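Mandelate racemase/muconate lactonizing enzyme-like protein (Rubrobacter xylanophilus DSM 9941, PDB 2QQ6) binds a magnesium ion in the barrel of its enolase-superfamily fold and may act as a lyase. Local coordinates at residues 127-132 with 168-173; 214-219 with 241-246; 232-237 with 260-265; 252-257 with 282-287. One frame throughout, in Å; residues are numbered along the deposited sequence.

Contact 1: residues 127-132 with 168-173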
loop_
_atom_site.group_PDB
_atom_site.type_symbol
_atom_site.label_atom_id
_atom_site.label_comp_id
_atom_site.label_asym_id
_atom_site.label_seq_id
_atom_site.Cartn_x
_atom_site.Cartn_y
_atom_site.Cartn_z
ATOM N N ASP B 127 -17.052 -8.618 -18.465
ATOM C CA ASP B 127 -16.565 -7.270 -18.702
ATOM C C ASP B 127 -16.433 -7.153 -20.224
ATOM O O ASP B 127 -15.718 -7.933 -20.854
ATOM C CB ASP B 127 -15.209 -7.080 -18.009
ATOM C CG ASP B 127 -14.740 -5.636 -18.028
ATOM O OD1 ASP B 127 -14.374 -5.130 -19.114
ATOM O OD2 ASP B 127 -14.747 -5.003 -16.947
ATOM N N CYS B 128 -17.136 -6.199 -20.817
ATOM C CA CYS B 128 -17.080 -6.040 -22.259
ATOM C C CYS B 128 -16.148 -4.927 -22.660
ATOM O O CYS B 128 -16.496 -4.102 -23.488
ATOM C CB CYS B 128 -18.468 -5.747 -22.816
ATOM S SG CYS B 128 -19.679 -7.023 -22.480
ATOM N N ASN B 129 -14.962 -4.903 -22.068
ATOM C CA ASN B 129 -13.968 -3.879 -22.376
ATOM C C ASN B 129 -12.579 -4.467 -22.141
ATOM O O ASN B 129 -11.575 -3.747 -22.126
ATOM C CB ASN B 129 -14.185 -2.660 -21.473
ATOM C CG ASN B 129 -14.453 -1.390 -22.261
ATOM O OD1 ASN B 129 -13.586 -0.911 -22.997
ATOM N ND2 ASN B 129 -15.658 -0.841 -22.117
ATOM N N ALA B 130 -12.548 -5.789 -21.987
ATOM C CA ALA B 130 -11.343 -6.560 -21.707
ATOM C C ALA B 130 -10.062 -6.285 -22.516
ATOM O O ALA B 130 -8.969 -6.245 -21.947
ATOM C CB ALA B 130 -11.688 -8.052 -21.770
ATOM N N GLY B 131 -10.177 -6.096 -23.825
ATOM C CA GLY B 131 -8.980 -5.867 -24.622
ATOM C C GLY B 131 -8.449 -4.440 -24.735
ATOM O O GLY B 131 -7.304 -4.240 -25.164
ATOM N N THR B 132 -9.274 -3.460 -24.356
ATOM C CA THR B 132 -8.941 -2.028 -24.413
ATOM C C THR B 132 -7.916 -1.612 -23.369
ATOM O O THR B 132 -7.393 -0.489 -23.396
ATOM C CB THR B 132 -10.184 -1.158 -24.144
ATOM O OG1 THR B 132 -11.377 -1.863 -24.535
ATOM C CG2 THR B 132 -10.067 0.185 -24.902
ATOM N N ILE B 168 -23.526 -7.954 -17.833
ATOM C CA ILE B 168 -22.496 -7.289 -18.614
ATOM C C ILE B 168 -21.880 -6.081 -17.917
ATOM O O ILE B 168 -22.577 -5.368 -17.206
ATOM C CB ILE B 168 -23.115 -6.840 -19.961
ATOM C CG1 ILE B 168 -22.947 -7.946 -20.997
ATOM C CG2 ILE B 168 -22.488 -5.548 -20.444
ATOM C CD1 ILE B 168 -23.472 -9.290 -20.545
ATOM N N LYS B 169 -20.582 -5.851 -18.123
ATOM C CA LYS B 169 -19.908 -4.682 -17.542
ATOM C C LYS B 169 -19.306 -3.811 -18.648
ATOM O O LYS B 169 -18.687 -4.321 -19.578
ATOM C CB LYS B 169 -18.803 -5.096 -16.573
ATOM C CG LYS B 169 -18.084 -3.914 -15.897
ATOM C CD LYS B 169 -16.929 -4.423 -15.029
ATOM C CE LYS B 169 -16.421 -3.374 -14.036
ATOM N NZ LYS B 169 -15.533 -3.968 -12.984
ATOM N N LEU B 170 -19.469 -2.495 -18.519
ATOM C CA LEU B 170 -18.983 -1.544 -19.520
ATOM C C LEU B 170 -18.311 -0.271 -19.007
ATOM O O LEU B 170 -18.663 0.245 -17.943
ATOM C CB LEU B 170 -20.147 -1.140 -20.416
ATOM C CG LEU B 170 -20.055 -1.748 -21.804
ATOM C CD1 LEU B 170 -21.435 -1.831 -22.415
ATOM C CD2 LEU B 170 -19.086 -0.913 -22.651
ATOM N N ASP B 171 -17.357 0.236 -19.790
ATOM C CA ASP B 171 -16.630 1.458 -19.445
ATOM C C ASP B 171 -17.231 2.664 -20.127
ATOM O O ASP B 171 -17.894 2.526 -21.148
ATOM C CB ASP B 171 -15.168 1.383 -19.872
ATOM C CG ASP B 171 -14.405 0.302 -19.155
ATOM O OD1 ASP B 171 -14.792 -0.047 -18.016
ATOM O OD2 ASP B 171 -13.401 -0.181 -19.722
ATOM N N VAL B 172 -16.978 3.845 -19.577
ATOM C CA VAL B 172 -17.500 5.078 -20.154
ATOM C C VAL B 172 -16.583 6.279 -19.931
ATOM O O VAL B 172 -17.019 7.428 -20.031
ATOM C CB VAL B 172 -18.909 5.420 -19.607
ATOM C CG1 VAL B 172 -19.877 4.315 -19.958
ATOM C CG2 VAL B 172 -18.864 5.620 -18.111
ATOM N N ASP B 173 -15.315 6.002 -19.639
ATOM C CA ASP B 173 -14.326 7.051 -19.423
ATOM C C ASP B 173 -13.264 7.101 -20.538
ATOM O O ASP B 173 -12.721 6.076 -20.959
ATOM C CB ASP B 173 -13.646 6.889 -18.045
ATOM C CG ASP B 173 -12.817 5.608 -17.926
ATOM O OD1 ASP B 173 -13.394 4.514 -18.055
ATOM O OD2 ASP B 173 -11.590 5.691 -17.687
#

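Contact 2: residues 214-219 with 241-246. With MG (magnesium ion), chain D.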
loop_
_atom_site.group_PDB
_atom_site.type_symbol
_atom_site.label_atom_id
_atom_site.label_comp_id
_atom_site.label_asym_id
_atom_site.label_seq_id
_atom_site.Cartn_x
_atom_site.Cartn_y
_atom_site.Cartn_z
ATOM N N ALA B 214 -23.826 -3.281 -15.734
ATOM C CA ALA B 214 -23.158 -2.380 -14.806
ATOM C C ALA B 214 -22.131 -1.577 -15.596
ATOM O O ALA B 214 -21.638 -2.037 -16.624
ATOM C CB ALA B 214 -22.485 -3.170 -13.686
ATOM N N ILE B 215 -21.818 -0.379 -15.100
ATOM C CA ILE B 215 -20.897 0.557 -15.755
ATOM C C ILE B 215 -19.764 1.088 -14.863
ATOM O O ILE B 215 -20.005 1.570 -13.756
ATOM C CB ILE B 215 -21.711 1.741 -16.304
ATOM C CG1 ILE B 215 -22.611 1.239 -17.435
ATOM C CG2 ILE B 215 -20.791 2.879 -16.731
ATOM C CD1 ILE B 215 -23.551 2.285 -17.989
ATOM N N ASP B 216 -18.533 1.021 -15.369
ATOM C CA ASP B 216 -17.355 1.465 -14.625
ATOM C C ASP B 216 -16.907 2.836 -15.098
ATOM O O ASP B 216 -16.889 3.110 -16.296
ATOM C CB ASP B 216 -16.203 0.472 -14.829
ATOM C CG ASP B 216 -15.109 0.595 -13.775
ATOM O OD1 ASP B 216 -14.920 1.685 -13.186
ATOM O OD2 ASP B 216 -14.407 -0.411 -13.552
HETATM N N MSE B 217 -16.547 3.695 -14.148
HETATM C CA MSE B 217 -16.054 5.035 -14.452
HETATM C C MSE B 217 -14.574 5.165 -14.109
HETATM O O MSE B 217 -13.988 6.230 -14.237
HETATM C CB MSE B 217 -16.845 6.084 -13.681
HETATM C CG MSE B 217 -18.303 6.178 -14.071
HETATM SE SE MSE B 217 -19.191 7.856 -13.419
HETATM C CE MSE B 217 -20.229 7.119 -11.977
ATOM N N HIS B 218 -13.985 4.065 -13.657
ATOM C CA HIS B 218 -12.578 4.019 -13.287
ATOM C C HIS B 218 -12.131 5.180 -12.415
ATOM O O HIS B 218 -10.992 5.625 -12.497
ATOM C CB HIS B 218 -11.718 3.916 -14.549
ATOM C CG HIS B 218 -11.799 2.571 -15.200
ATOM N ND1 HIS B 218 -12.148 2.400 -16.523
ATOM C CD2 HIS B 218 -11.662 1.325 -14.687
ATOM C CE1 HIS B 218 -12.229 1.111 -16.790
ATOM N NE2 HIS B 218 -11.940 0.435 -15.693
ATOM N N GLY B 219 -13.062 5.652 -11.581
ATOM C CA GLY B 219 -12.846 6.762 -10.659
ATOM C C GLY B 219 -11.938 7.870 -11.142
ATOM O O GLY B 219 -10.802 7.987 -10.691
ATOM N N LEU B 241 -23.275 1.583 -10.613
ATOM C CA LEU B 241 -22.371 2.517 -11.258
ATOM C C LEU B 241 -21.081 2.452 -10.440
ATOM O O LEU B 241 -21.079 2.785 -9.257
ATOM C CB LEU B 241 -22.987 3.910 -11.234
ATOM C CG LEU B 241 -22.253 5.005 -11.993
ATOM C CD1 LEU B 241 -21.879 4.522 -13.368
ATOM C CD2 LEU B 241 -23.131 6.247 -12.058
ATOM N N GLU B 242 -20.003 2.010 -11.089
ATOM C CA GLU B 242 -18.691 1.813 -10.466
ATOM C C GLU B 242 -17.748 3.018 -10.388
ATOM O O GLU B 242 -17.479 3.692 -11.380
ATOM C CB GLU B 242 -17.980 0.652 -11.190
ATOM C CG GLU B 242 -16.808 -0.015 -10.461
ATOM C CD GLU B 242 -16.349 -1.315 -11.141
ATOM O OE1 GLU B 242 -17.197 -2.192 -11.381
ATOM O OE2 GLU B 242 -15.144 -1.474 -11.428
ATOM N N GLU B 243 -17.250 3.273 -9.187
ATOM C CA GLU B 243 -16.299 4.346 -8.916
ATOM C C GLU B 243 -16.376 5.667 -9.680
ATOM O O GLU B 243 -15.567 5.909 -10.567
ATOM C CB GLU B 243 -14.862 3.820 -9.076
ATOM C CG GLU B 243 -14.513 2.569 -8.281
ATOM C CD GLU B 243 -13.103 2.078 -8.572
ATOM O OE1 GLU B 243 -12.787 1.893 -9.769
ATOM O OE2 GLU B 243 -12.314 1.875 -7.618
ATOM N N PRO B 244 -17.329 6.546 -9.342
ATOM C CA PRO B 244 -17.391 7.823 -10.063
ATOM C C PRO B 244 -16.249 8.748 -9.644
ATOM O O PRO B 244 -15.773 9.554 -10.432
ATOM C CB PRO B 244 -18.741 8.387 -9.654
ATOM C CG PRO B 244 -18.942 7.820 -8.289
ATOM C CD PRO B 244 -18.500 6.389 -8.467
ATOM N N THR B 245 -15.800 8.639 -8.401
ATOM C CA THR B 245 -14.728 9.504 -7.932
ATOM C C THR B 245 -13.473 8.709 -7.619
ATOM O O THR B 245 -13.521 7.484 -7.553
ATOM C CB THR B 245 -15.158 10.318 -6.663
ATOM O OG1 THR B 245 -15.761 9.449 -5.693
ATOM C CG2 THR B 245 -16.130 11.428 -7.045
ATOM N N PRO B 246 -12.331 9.402 -7.446
ATOM C CA PRO B 246 -11.031 8.793 -7.133
ATOM C C PRO B 246 -11.150 7.948 -5.860
ATOM O O PRO B 246 -11.900 8.296 -4.942
ATOM C CB PRO B 246 -10.122 10.001 -6.954
ATOM C CG PRO B 246 -10.712 11.003 -7.872
ATOM C CD PRO B 246 -12.187 10.854 -7.641
HETATM MG MG MG D . -13.120 -1.730 -12.270
#

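Contact 3: residues 232-237 with 260-265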
loop_
_atom_site.group_PDB
_atom_site.type_symbol
_atom_site.label_atom_id
_atom_site.label_comp_id
_atom_site.label_asym_id
_atom_site.label_seq_id
_atom_site.Cartn_x
_atom_site.Cartn_y
_atom_site.Cartn_z
ATOM N N ALA B 232 -28.026 11.045 -14.482
ATOM C CA ALA B 232 -28.418 10.631 -15.819
ATOM C C ALA B 232 -28.464 9.119 -15.948
ATOM O O ALA B 232 -29.144 8.591 -16.814
ATOM C CB ALA B 232 -27.466 11.221 -16.851
HETATM N N MSE B 233 -27.747 8.416 -15.089
HETATM C CA MSE B 233 -27.750 6.966 -15.156
HETATM C C MSE B 233 -29.015 6.373 -14.564
HETATM O O MSE B 233 -29.256 5.164 -14.672
HETATM C CB MSE B 233 -26.528 6.402 -14.434
HETATM C CG MSE B 233 -25.256 6.523 -15.257
HETATM SE SE MSE B 233 -25.513 5.642 -17.028
HETATM C CE MSE B 233 -26.037 7.216 -18.130
ATOM N N GLU B 234 -29.843 7.220 -13.961
ATOM C CA GLU B 234 -31.063 6.736 -13.326
ATOM C C GLU B 234 -32.060 6.001 -14.233
ATOM O O GLU B 234 -32.548 4.932 -13.888
ATOM C CB GLU B 234 -31.758 7.887 -12.583
ATOM C CG GLU B 234 -30.826 8.609 -11.618
ATOM C CD GLU B 234 -31.526 9.563 -10.655
ATOM O OE1 GLU B 234 -32.516 10.222 -11.041
ATOM O OE2 GLU B 234 -31.061 9.670 -9.504
ATOM N N PRO B 235 -32.369 6.551 -15.407
ATOM C CA PRO B 235 -33.327 5.864 -16.277
ATOM C C PRO B 235 -32.968 4.478 -16.850
ATOM O O PRO B 235 -33.859 3.707 -17.215
ATOM C CB PRO B 235 -33.570 6.894 -17.378
ATOM C CG PRO B 235 -33.434 8.180 -16.661
ATOM C CD PRO B 235 -32.187 7.944 -15.844
ATOM N N PHE B 236 -31.684 4.146 -16.920
ATOM C CA PHE B 236 -31.292 2.868 -17.510
ATOM C C PHE B 236 -31.294 1.655 -16.592
ATOM O O PHE B 236 -30.880 0.565 -17.011
ATOM C CB PHE B 236 -29.911 2.999 -18.158
ATOM C CG PHE B 236 -29.806 4.139 -19.128
ATOM C CD1 PHE B 236 -29.456 5.413 -18.693
ATOM C CD2 PHE B 236 -30.086 3.949 -20.477
ATOM C CE1 PHE B 236 -29.390 6.475 -19.585
ATOM C CE2 PHE B 236 -30.020 5.009 -21.373
ATOM C CZ PHE B 236 -29.672 6.272 -20.926
ATOM N N GLY B 237 -31.755 1.840 -15.356
ATOM C CA GLY B 237 -31.784 0.753 -14.394
ATOM C C GLY B 237 -30.505 -0.069 -14.378
ATOM O O GLY B 237 -30.548 -1.295 -14.471
ATOM N N THR B 260 -27.880 10.226 -6.115
ATOM C CA THR B 260 -28.747 9.570 -7.069
ATOM C C THR B 260 -29.429 8.291 -6.589
ATOM O O THR B 260 -29.185 7.818 -5.484
ATOM C CB THR B 260 -27.930 9.300 -8.346
ATOM O OG1 THR B 260 -28.804 8.944 -9.418
ATOM C CG2 THR B 260 -26.900 8.199 -8.091
ATOM N N SER B 261 -30.304 7.762 -7.438
ATOM C CA SER B 261 -31.026 6.530 -7.177
ATOM C C SER B 261 -30.285 5.417 -7.912
ATOM O O SER B 261 -30.694 4.257 -7.902
ATOM C CB SER B 261 -32.467 6.626 -7.690
ATOM O OG SER B 261 -32.536 6.750 -9.110
ATOM N N THR B 262 -29.194 5.786 -8.568
ATOM C CA THR B 262 -28.387 4.821 -9.281
ATOM C C THR B 262 -27.502 4.138 -8.231
ATOM O O THR B 262 -26.810 4.811 -7.465
ATOM C CB THR B 262 -27.492 5.514 -10.340
ATOM O OG1 THR B 262 -28.295 6.349 -11.180
ATOM C CG2 THR B 262 -26.792 4.480 -11.212
ATOM N N PRO B 263 -27.516 2.791 -8.180
ATOM C CA PRO B 263 -26.712 2.027 -7.214
ATOM C C PRO B 263 -25.213 2.275 -7.352
ATOM O O PRO B 263 -24.657 2.193 -8.440
ATOM C CB PRO B 263 -27.076 0.579 -7.523
ATOM C CG PRO B 263 -28.429 0.697 -8.161
ATOM C CD PRO B 263 -28.290 1.883 -9.040
ATOM N N ILE B 264 -24.568 2.579 -6.235
ATOM C CA ILE B 264 -23.141 2.841 -6.240
ATOM C C ILE B 264 -22.390 1.631 -5.742
ATOM O O ILE B 264 -22.724 1.051 -4.712
ATOM C CB ILE B 264 -22.774 4.045 -5.348
ATOM C CG1 ILE B 264 -23.556 5.289 -5.798
ATOM C CG2 ILE B 264 -21.261 4.282 -5.389
ATOM C CD1 ILE B 264 -23.454 5.630 -7.273
ATOM N N CYS B 265 -21.371 1.250 -6.494
ATOM C CA CYS B 265 -20.554 0.108 -6.134
ATOM C C CYS B 265 -19.092 0.483 -6.190
ATOM O O CYS B 265 -18.678 1.253 -7.054
ATOM C CB CYS B 265 -20.802 -1.065 -7.081
ATOM S SG CYS B 265 -19.558 -2.362 -6.889
#

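Contact 4: residues 252-257 with 282-287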
loop_
_atom_site.group_PDB
_atom_site.type_symbol
_atom_site.label_atom_id
_atom_site.label_comp_id
_atom_site.label_asym_id
_atom_site.label_seq_id
_atom_site.Cartn_x
_atom_site.Cartn_y
_atom_site.Cartn_z
ATOM N N ALA B 252 -16.434 11.344 -0.326
ATOM C CA ALA B 252 -16.844 11.845 -1.628
ATOM C C ALA B 252 -17.744 10.827 -2.316
ATOM O O ALA B 252 -18.821 11.173 -2.828
ATOM C CB ALA B 252 -15.624 12.125 -2.473
ATOM N N LEU B 253 -17.294 9.571 -2.319
ATOM C CA LEU B 253 -18.045 8.486 -2.928
ATOM C C LEU B 253 -19.399 8.419 -2.259
ATOM O O LEU B 253 -20.417 8.182 -2.918
ATOM C CB LEU B 253 -17.315 7.164 -2.733
ATOM C CG LEU B 253 -18.023 5.930 -3.277
ATOM C CD1 LEU B 253 -18.152 6.005 -4.780
ATOM C CD2 LEU B 253 -17.238 4.720 -2.881
ATOM N N ALA B 254 -19.405 8.637 -0.945
ATOM C CA ALA B 254 -20.640 8.607 -0.170
ATOM C C ALA B 254 -21.545 9.793 -0.515
ATOM O O ALA B 254 -22.772 9.668 -0.558
ATOM C CB ALA B 254 -20.313 8.602 1.312
ATOM N N GLU B 255 -20.931 10.942 -0.776
ATOM C CA GLU B 255 -21.697 12.130 -1.113
ATOM C C GLU B 255 -22.409 11.908 -2.435
ATOM O O GLU B 255 -23.534 12.363 -2.632
ATOM C CB GLU B 255 -20.793 13.358 -1.204
ATOM C CG GLU B 255 -21.583 14.647 -1.440
ATOM C CD GLU B 255 -20.709 15.888 -1.449
ATOM O OE1 GLU B 255 -20.170 16.237 -0.375
ATOM O OE2 GLU B 255 -20.557 16.511 -2.522
ATOM N N VAL B 256 -21.749 11.205 -3.343
ATOM C CA VAL B 256 -22.351 10.909 -4.628
ATOM C C VAL B 256 -23.532 9.938 -4.462
ATOM O O VAL B 256 -24.593 10.124 -5.060
ATOM C CB VAL B 256 -21.316 10.277 -5.600
ATOM C CG1 VAL B 256 -21.998 9.849 -6.884
ATOM C CG2 VAL B 256 -20.220 11.269 -5.918
ATOM N N ARG B 257 -23.336 8.904 -3.650
ATOM C CA ARG B 257 -24.370 7.906 -3.435
ATOM C C ARG B 257 -25.662 8.505 -2.888
ATOM O O ARG B 257 -26.762 8.028 -3.198
ATOM C CB ARG B 257 -23.869 6.814 -2.489
ATOM C CG ARG B 257 -24.890 5.711 -2.300
ATOM C CD ARG B 257 -24.443 4.562 -1.405
ATOM N NE ARG B 257 -25.407 3.466 -1.512
ATOM C CZ ARG B 257 -26.154 2.999 -0.517
ATOM N NH1 ARG B 257 -26.065 3.517 0.700
ATOM N NH2 ARG B 257 -27.013 2.016 -0.745
ATOM N N LYS B 282 -19.150 4.747 6.498
ATOM C CA LYS B 282 -19.678 5.915 5.811
ATOM C C LYS B 282 -20.937 5.621 4.998
ATOM O O LYS B 282 -21.544 6.538 4.465
ATOM C CB LYS B 282 -18.631 6.507 4.872
ATOM C CG LYS B 282 -17.555 7.352 5.530
ATOM C CD LYS B 282 -16.304 6.556 5.842
ATOM C CE LYS B 282 -15.073 7.447 5.814
ATOM N NZ LYS B 282 -15.231 8.638 6.686
ATOM N N ARG B 283 -21.331 4.354 4.909
ATOM C CA ARG B 283 -22.506 3.970 4.127
ATOM C C ARG B 283 -22.319 4.493 2.696
ATOM O O ARG B 283 -23.198 5.173 2.151
ATOM C CB ARG B 283 -23.778 4.601 4.706
ATOM C CG ARG B 283 -24.050 4.374 6.178
ATOM C CD ARG B 283 -25.132 5.355 6.646
ATOM N NE ARG B 283 -24.832 6.728 6.214
ATOM C CZ ARG B 283 -25.541 7.815 6.535
ATOM N NH1 ARG B 283 -26.623 7.723 7.311
ATOM N NH2 ARG B 283 -25.167 9.007 6.070
ATOM N N ALA B 284 -21.187 4.165 2.081
ATOM C CA ALA B 284 -20.880 4.664 0.745
ATOM C C ALA B 284 -21.203 3.769 -0.439
ATOM O O ALA B 284 -21.107 4.212 -1.573
ATOM C CB ALA B 284 -19.411 5.062 0.686
ATOM N N VAL B 285 -21.589 2.523 -0.190
ATOM C CA VAL B 285 -21.870 1.601 -1.283
ATOM C C VAL B 285 -23.170 0.858 -1.212
ATOM O O VAL B 285 -23.694 0.587 -0.138
ATOM C CB VAL B 285 -20.799 0.514 -1.392
ATOM C CG1 VAL B 285 -19.450 1.129 -1.643
ATOM C CG2 VAL B 285 -20.779 -0.309 -0.134
ATOM N N ASP B 286 -23.680 0.516 -2.382
ATOM C CA ASP B 286 -24.887 -0.277 -2.479
ATOM C C ASP B 286 -24.356 -1.696 -2.630
ATOM O O ASP B 286 -24.966 -2.647 -2.162
ATOM C CB ASP B 286 -25.693 0.123 -3.710
ATOM C CG ASP B 286 -26.545 1.347 -3.469
ATOM O OD1 ASP B 286 -27.705 1.183 -3.018
ATOM O OD2 ASP B 286 -26.053 2.471 -3.720
ATOM N N TYR B 287 -23.198 -1.806 -3.281
ATOM C CA TYR B 287 -22.515 -3.075 -3.511
ATOM C C TYR B 287 -21.058 -2.937 -3.124
ATOM O O TYR B 287 -20.515 -1.836 -3.096
ATOM C CB TYR B 287 -22.539 -3.468 -4.979
ATOM C CG TYR B 287 -23.869 -3.932 -5.498
ATOM C CD1 TYR B 287 -24.874 -3.022 -5.818
ATOM C CD2 TYR B 287 -24.127 -5.286 -5.670
ATOM C CE1 TYR B 287 -26.093 -3.453 -6.292
ATOM C CE2 TYR B 287 -25.343 -5.723 -6.141
ATOM C CZ TYR B 287 -26.317 -4.807 -6.448
ATOM O OH TYR B 287 -27.527 -5.248 -6.903
#

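Contact 1: residues 127-132 with 168-173
Asp127 and Lys169 form the parallel bridge that joins strand 121-127 to strand 167-171 in the enolase-superfamily β/α barrel, their CA atoms 4.4 Å apart. The backbone seals the pairing one residue on, where Cys128 N donates to Lys169 O over 2.7 Å, nearly straight at 169° and in the plane of the carbonyl. The two bridged side chains leave on one face of the sheet. With CG of Lys169 anti to the backbone N (chi1 -178°) and the chain extended beyond it, the methylenes pass the Asp127 carboxylate, and NZ ends 4.2 Å from Asp127 OD2, beyond salt-bridge range. The ammonium instead pairs with OE1 of Glu242, a magnesium ligand, and the nearest Lys169 side-chain atom is about 3 Å from the ion. The C-terminal strand ends of such a barrel supply the active-site groups, while residues of other orientation pack against its helices. Cys128 illustrates the latter: its SG rests on Ile168, 3.7 Å from CG1, with Val156 of helix 149-162 touching it as well. Beyond the bridge the Asn129 side chain crosses that of Asp171, the two planes 26° apart. OD2 of Asp171 accepts a hydrogen bond from His139 NE2.

Contact 2: residues 214-219 with 241-246
Asp216 OD2 and Glu242 OE2 grip the same magnesium ion, each at 2.2 Å, and Glu268 supplies the third protein ligand. Both being ligands of one cation, these two oxygens lie close together, with no hydrogen bond between them. Paired in a parallel bridge, Asp216 and Glu242 leave on the same face of the sheet; in each, CG is anti to the backbone N, and the carboxylates are turned 50° against each other. The other oxygens are held separately: Glu242 OE1 by the salt bridge with Lys169 NZ, Asp216 OD1 by His218 N at 2.6 Å, an Asx turn. That turn brings the His218 imidazole against Asp216, whose CG stands over one ring face toward the rim; Asp173 OD1 bonds ND1, and Phe79 of the second subunit meets the ring at about 90°. All this hangs on a β-α-β crossover, in which helix 223-233 links the parallel strands 212-216 and 241-242. Glu242 N bonds Ile215 O at 2.7 Å, and Glu242 O receives Met217 N at 2.9 Å. On the opposite face Ile215 CG2 packs 3.9 Å from Leu241 CD1, while Met217, a selenomethionine, sets out toward segment 241-246, though the place of its tip is doubtful.

Contact 3: residues 232-237 with 260-265
Glu234 OE2 is a single carboxylate oxygen that takes two hydrogen bonds from one small turn, from the hydroxyl of Thr260 and from the backbone of Ser261. The Thr260 OG1 bond to Glu234 OE2 is modelled at 2.4 Å, so short that its exact length is doubtful. Ser261 N reaches the same OE2 at 2.9 Å, with 158° at the hydrogen, arriving on the anti side and somewhat out of the carboxylate plane. The turn is itself braced: Thr260 OG1 accepts from Thr262 N at 3.3 Å, an ST turn, and thereby links the glutamate to the next residue but one. Glu234 comes in with CG anti to its carbonyl carbon (chi1 -53°); its side chain and that of Thr260 run past each other in opposite directions. Deeper in, the two branches of Thr262 divide their work. CG2 touches CB of Met233, a selenomethionine, at 3.8 Å, whereas OG1 hydrogen-bonds Ala230 O in the last part of the helix. The contact thus ties the end of helix 223-233 to the loop leading into strand 264-266, with Met233 also resting on Val200 of helix 190-207 and both Met233 and Thr262 touching Leu241 of the neighbouring strand.

Contact 4: residues 252-257 with 282-287
Ala254 of helix 250-257 and Ala284 bring their backbones to a CA-CA distance of 4.1 Å, just where the chain leaves helix 272-282 through a Schellman motif at Arg283, which has a positive phi. The approach is between two alanines, whose CB atoms touch at 3.7 Å. Leu253 flanks them, its CD2 4.2 Å from Ala284 CB and a little farther from Val285 CG1. One helical turn on from Leu253 and Ala254, the packing gives way to charge. Arg257 starts with CG anti to the backbone N (chi1 -177°) and stays extended as far as NE, so that its CD passes Ala284 O at 3.4 Å before the guanidinium meets Asp286. NE donates to Asp286 OD2 at 2.5 Å with 165° at the hydrogen, the core of a salt bridge. This partner lies close to the guanidinium plane, yet NE stands well above the plane of the carboxylate, and the two flat groups are turned 65° from one another. NH2 is directed at the other oxygen, OD1, although its position is less certain. Such a link spans neighbouring β/α units of the barrel, for the helix precedes strand 264-266 and Asp286 directly precedes strand 287-288. Asp286 OD2 also accepts from Ile264 N, so one carboxylate oxygen serves both the arginine and the strand between. Over one face of the guanidinium, above its centre, lies Val285 O, 3.4 Å from the plane. Lys282, at the other end, keeps only its inner part near Ala254 and sends NZ to Asp251 OD2.

How the contacts relate
Contacts 1 and 2 are buried around the magnesium site, whereas contacts 3 and 4 are partly buried and lie farther from the chain's centre. Parallel strands run through the set: Leu170 O lies 2.7 Å from Asp216 N between contacts 1 and 2, Leu241 N 2.6 Å from Pro263 O between 2 and 3, and Ile264 O 2.6 Å from Asp286 N between 3 and 4, all probable hydrogen bonds. Contacts 2 and 3 alternate along the chain, as do 3 and 4. Chemistry follows place: carboxylates directed at a metal and an ammonium inside, but a carboxylate capturing a hydroxyl-rich turn, and an arginine-aspartate pair, at the periphery.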